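Local coordinates for protein trichothecene 3-O-acetyltransferase (Gibberella zeae, PDB 2RKV) that transfers an acetyl group from acetyl-CoA to the C3 hydroxyl of trichothecene mycotoxins, as a member of the BAHD acyltransferase superfamily, at residues A[278-283]-A[431-436]. Sequence-based numbering, arbitrary orientation.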
ATOM      1  N   LEU A 278      11.199 -21.347 -12.073  1.00 18.80           N
ATOM      2  CA  LEU A 278      11.448 -22.446 -13.013  1.00 19.73           C
ATOM      3  C   LEU A 278      12.282 -23.556 -12.383  1.00 20.66           C
ATOM      4  O   LEU A 278      12.238 -24.707 -12.834  1.00 20.97           O
ATOM      5  CB  LEU A 278      12.158 -21.937 -14.268  1.00 19.40           C
ATOM      6  CG  LEU A 278      11.313 -21.203 -15.309  1.00 19.37           C
ATOM      7  CD1 LEU A 278      12.230 -20.504 -16.301  1.00 18.42           C
ATOM      8  CD2 LEU A 278      10.355 -22.157 -16.025  1.00 19.97           C
ATOM      9  N   GLU A 279      13.042 -23.205 -11.348  1.00 21.33           N
ATOM     10  CA  GLU A 279      13.864 -24.174 -10.622  1.00 22.41           C
ATOM     11  C   GLU A 279      13.051 -25.111  -9.726  1.00 22.61           C
ATOM     12  O   GLU A 279      13.572 -26.127  -9.261  1.00 22.80           O
ATOM     13  CB  GLU A 279      14.961 -23.465  -9.821  1.00 22.46           C
ATOM     14  CG  GLU A 279      15.928 -22.643 -10.669  1.00 24.66           C
ATOM     15  CD  GLU A 279      16.569 -23.449 -11.796  1.00 27.60           C
ATOM     16  OE1 GLU A 279      17.098 -24.549 -11.523  1.00 27.69           O
ATOM     17  OE2 GLU A 279      16.546 -22.979 -12.956  1.00 28.94           O
ATOM     18  N   ARG A 280      11.778 -24.791  -9.498  1.00 22.70           N
ATOM     19  CA  ARG A 280      10.921 -25.639  -8.658  1.00 23.07           C
ATOM     20  C   ARG A 280       9.593 -26.060  -9.282  1.00 23.34           C
ATOM     21  O   ARG A 280       8.947 -26.985  -8.788  1.00 23.63           O
ATOM     22  CB  ARG A 280      10.708 -25.029  -7.267  1.00 23.10           C
ATOM     23  CG  ARG A 280      10.019 -23.683  -7.262  1.00 22.58           C
ATOM     24  CD  ARG A 280       9.672 -23.270  -5.840  1.00 22.93           C
ATOM     25  NE  ARG A 280       9.005 -21.967  -5.814  1.00 21.42           N
ATOM     26  CZ  ARG A 280       7.690 -21.786  -5.916  1.00 22.02           C
ATOM     27  NH1 ARG A 280       6.873 -22.823  -6.044  1.00 22.00           N
ATOM     28  NH2 ARG A 280       7.186 -20.556  -5.885  1.00 20.73           N
ATOM     29  N   ILE A 281       9.173 -25.382 -10.347  1.00 23.38           N
ATOM     30  CA  ILE A 281       7.947 -25.758 -11.066  1.00 23.88           C
ATOM     31  C   ILE A 281       8.126 -25.699 -12.590  1.00 23.29           C
ATOM     32  O   ILE A 281       9.075 -25.096 -13.088  1.00 23.15           O
ATOM     33  CB  ILE A 281       6.707 -24.913 -10.631  1.00 24.13           C
ATOM     34  CG1 ILE A 281       7.050 -23.419 -10.621  1.00 24.43           C
ATOM     35  CG2 ILE A 281       6.153 -25.398  -9.273  1.00 25.09           C
ATOM     36  CD1 ILE A 281       6.064 -22.544  -9.874  1.00 24.57           C
ATOM     37  N   ASP A 282       7.210 -26.333 -13.322  1.00 23.10           N
ATOM     38  CA  ASP A 282       7.289 -26.375 -14.782  1.00 22.59           C
ATOM     39  C   ASP A 282       6.959 -25.026 -15.422  1.00 22.29           C
ATOM     40  O   ASP A 282       6.134 -24.273 -14.907  1.00 21.72           O
ATOM     41  CB  ASP A 282       6.359 -27.452 -15.351  1.00 22.76           C
ATOM     42  CG  ASP A 282       6.690 -27.799 -16.791  0.50 23.03           C
ATOM     43  OD1 ASP A 282       7.775 -28.367 -17.034  0.50 24.13           O
ATOM     44  OD2 ASP A 282       5.872 -27.496 -17.681  0.50 23.76           O
ATOM     45  N   GLY A 283       7.594 -24.743 -16.558  1.00 21.78           N
ATOM     46  CA  GLY A 283       7.315 -23.527 -17.324  1.00 21.18           C
ATOM     47  C   GLY A 283       5.870 -23.372 -17.765  1.00 20.94           C
ATOM     48  O   GLY A 283       5.418 -22.262 -18.054  1.00 20.85           O
ATOM     49  N   ASP A 431      11.329 -19.104   0.962  1.00 18.55           N
ATOM     50  CA  ASP A 431      12.782 -19.108   1.126  1.00 19.70           C
ATOM     51  C   ASP A 431      13.544 -19.539  -0.125  1.00 19.45           C
ATOM     52  O   ASP A 431      14.540 -18.915  -0.497  1.00 19.26           O
ATOM     53  CB  ASP A 431      13.187 -19.988   2.310  1.00 20.42           C
ATOM     54  CG  ASP A 431      12.846 -19.365   3.656  1.00 22.98           C
ATOM     55  OD1 ASP A 431      12.447 -18.179   3.708  1.00 24.79           O
ATOM     56  OD2 ASP A 431      12.986 -20.076   4.676  1.00 25.92           O
ATOM     57  N   GLU A 432      13.084 -20.598  -0.782  1.00 19.52           N
ATOM     58  CA  GLU A 432      13.846 -21.109  -1.920  1.00 19.78           C
ATOM     59  C   GLU A 432      13.857 -20.142  -3.106  1.00 19.28           C
ATOM     60  O   GLU A 432      14.861 -20.036  -3.800  1.00 19.36           O
ATOM     61  CB  GLU A 432      13.433 -22.532  -2.316  1.00 20.16           C
ATOM     62  CG  GLU A 432      12.014 -22.718  -2.796  1.00 21.21           C
ATOM     63  CD  GLU A 432      11.680 -24.187  -2.988  0.50 20.33           C
ATOM     64  OE1 GLU A 432      10.848 -24.704  -2.220  0.50 21.50           O
ATOM     65  OE2 GLU A 432      12.262 -24.826  -3.892  0.50 20.35           O
ATOM     66  N   ASP A 433      12.745 -19.423  -3.297  1.00 18.70           N
ATOM     67  CA  ASP A 433      12.657 -18.332  -4.272  1.00 18.38           C
ATOM     68  C   ASP A 433      13.528 -17.141  -3.884  1.00 18.18           C
ATOM     69  O   ASP A 433      14.280 -16.619  -4.706  1.00 17.56           O
ATOM     70  CB  ASP A 433      11.206 -17.866  -4.418  1.00 18.44           C
ATOM     71  CG  ASP A 433      10.343 -18.849  -5.186  1.00 19.18           C
ATOM     72  OD1 ASP A 433      10.864 -19.880  -5.676  1.00 20.50           O
ATOM     73  OD2 ASP A 433       9.131 -18.592  -5.294  1.00 18.02           O
ATOM     74  N   MET A 434      13.417 -16.703  -2.631  1.00 18.31           N
ATOM     75  CA  MET A 434      14.221 -15.582  -2.154  1.00 18.76           C
ATOM     76  C   MET A 434      15.722 -15.851  -2.279  1.00 19.00           C
ATOM     77  O   MET A 434      16.471 -14.986  -2.742  1.00 18.95           O
ATOM     78  CB  MET A 434      13.851 -15.214  -0.713  1.00 18.74           C
ATOM     79  CG  MET A 434      14.524 -13.941  -0.216  1.00 19.32           C
ATOM     80  SD  MET A 434      13.793 -12.441  -0.930  1.00 20.51           S
ATOM     81  CE  MET A 434      12.319 -12.296   0.081  1.00 19.03           C
ATOM     82  N   ASP A 435      16.152 -17.048  -1.873  1.00 19.27           N
ATOM     83  CA  ASP A 435      17.572 -17.409  -1.919  1.00 19.90           C
ATOM     84  C   ASP A 435      18.098 -17.428  -3.349  1.00 19.23           C
ATOM     85  O   ASP A 435      19.178 -16.897  -3.623  1.00 19.60           O
ATOM     86  CB  ASP A 435      17.825 -18.764  -1.243  1.00 20.34           C
ATOM     87  CG  ASP A 435      17.587 -18.732   0.258  1.00 21.86           C
ATOM     88  OD1 ASP A 435      17.706 -17.649   0.877  1.00 24.33           O
ATOM     89  OD2 ASP A 435      17.276 -19.804   0.819  1.00 24.29           O
ATOM     90  N   ARG A 436      17.327 -18.025  -4.257  1.00 19.20           N
ATOM     91  CA  ARG A 436      17.706 -18.093  -5.671  1.00 18.73           C
ATOM     92  C   ARG A 436      17.718 -16.704  -6.308  1.00 18.08           C
ATOM     93  O   ARG A 436      18.598 -16.389  -7.116  1.00 18.15           O
ATOM     94  CB  ARG A 436      16.775 -19.021  -6.446  1.00 18.97           C
ATOM     95  CG  ARG A 436      16.986 -20.495  -6.118  1.00 20.41           C
ATOM     96  CD  ARG A 436      16.079 -21.393  -6.935  1.00 22.84           C
ATOM     97  NE  ARG A 436      16.445 -22.798  -6.753  1.00 24.79           N
ATOM     98  CZ  ARG A 436      15.644 -23.744  -6.265  1.00 26.13           C
ATOM     99  NH1 ARG A 436      14.391 -23.473  -5.921  1.00 26.14           N
ATOM    100  NH2 ARG A 436      16.100 -24.985  -6.139  1.00 27.18           N
TER
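The guanidinium of R280 meets the carboxylate of D433 at its edge, whereas that of R436 carries the CB of E279 over one face, 3.4 Å above the plane and displaced toward the rim. These two arginines illustrate how one flat cation can be used in two ways. R280 grips D433 side-on: NE donates to OD1 at 2.8 Å and NH2 to OD2, also at 2.8 Å, along nearly straight bonds (169° and 165°). Both oxygens are met on their syn side and lie close to the guanidinium plane, so the paired bonds hold the group against rotation, although the carboxylate is turned 27° from that plane. The R280 chain, extended from CG to NE, reaches across to the helix, and E432 crosses it obliquely, with OE2 3.6 Å from R280 CD. That same OE2 accepts a somewhat bent bond from R436 NH1 at 3.2 Å through its anti lone pair, a salt bridge within the helix between residues four apart. D433, buried, also pairs through OD2 with R277, and R280 NH2 also hydrogen-bonds to S372 O. The contact thus ties the surface loop between helix 261-277 and strand 286-294 to the first turns of helix 431-439, directly after strand 423-430.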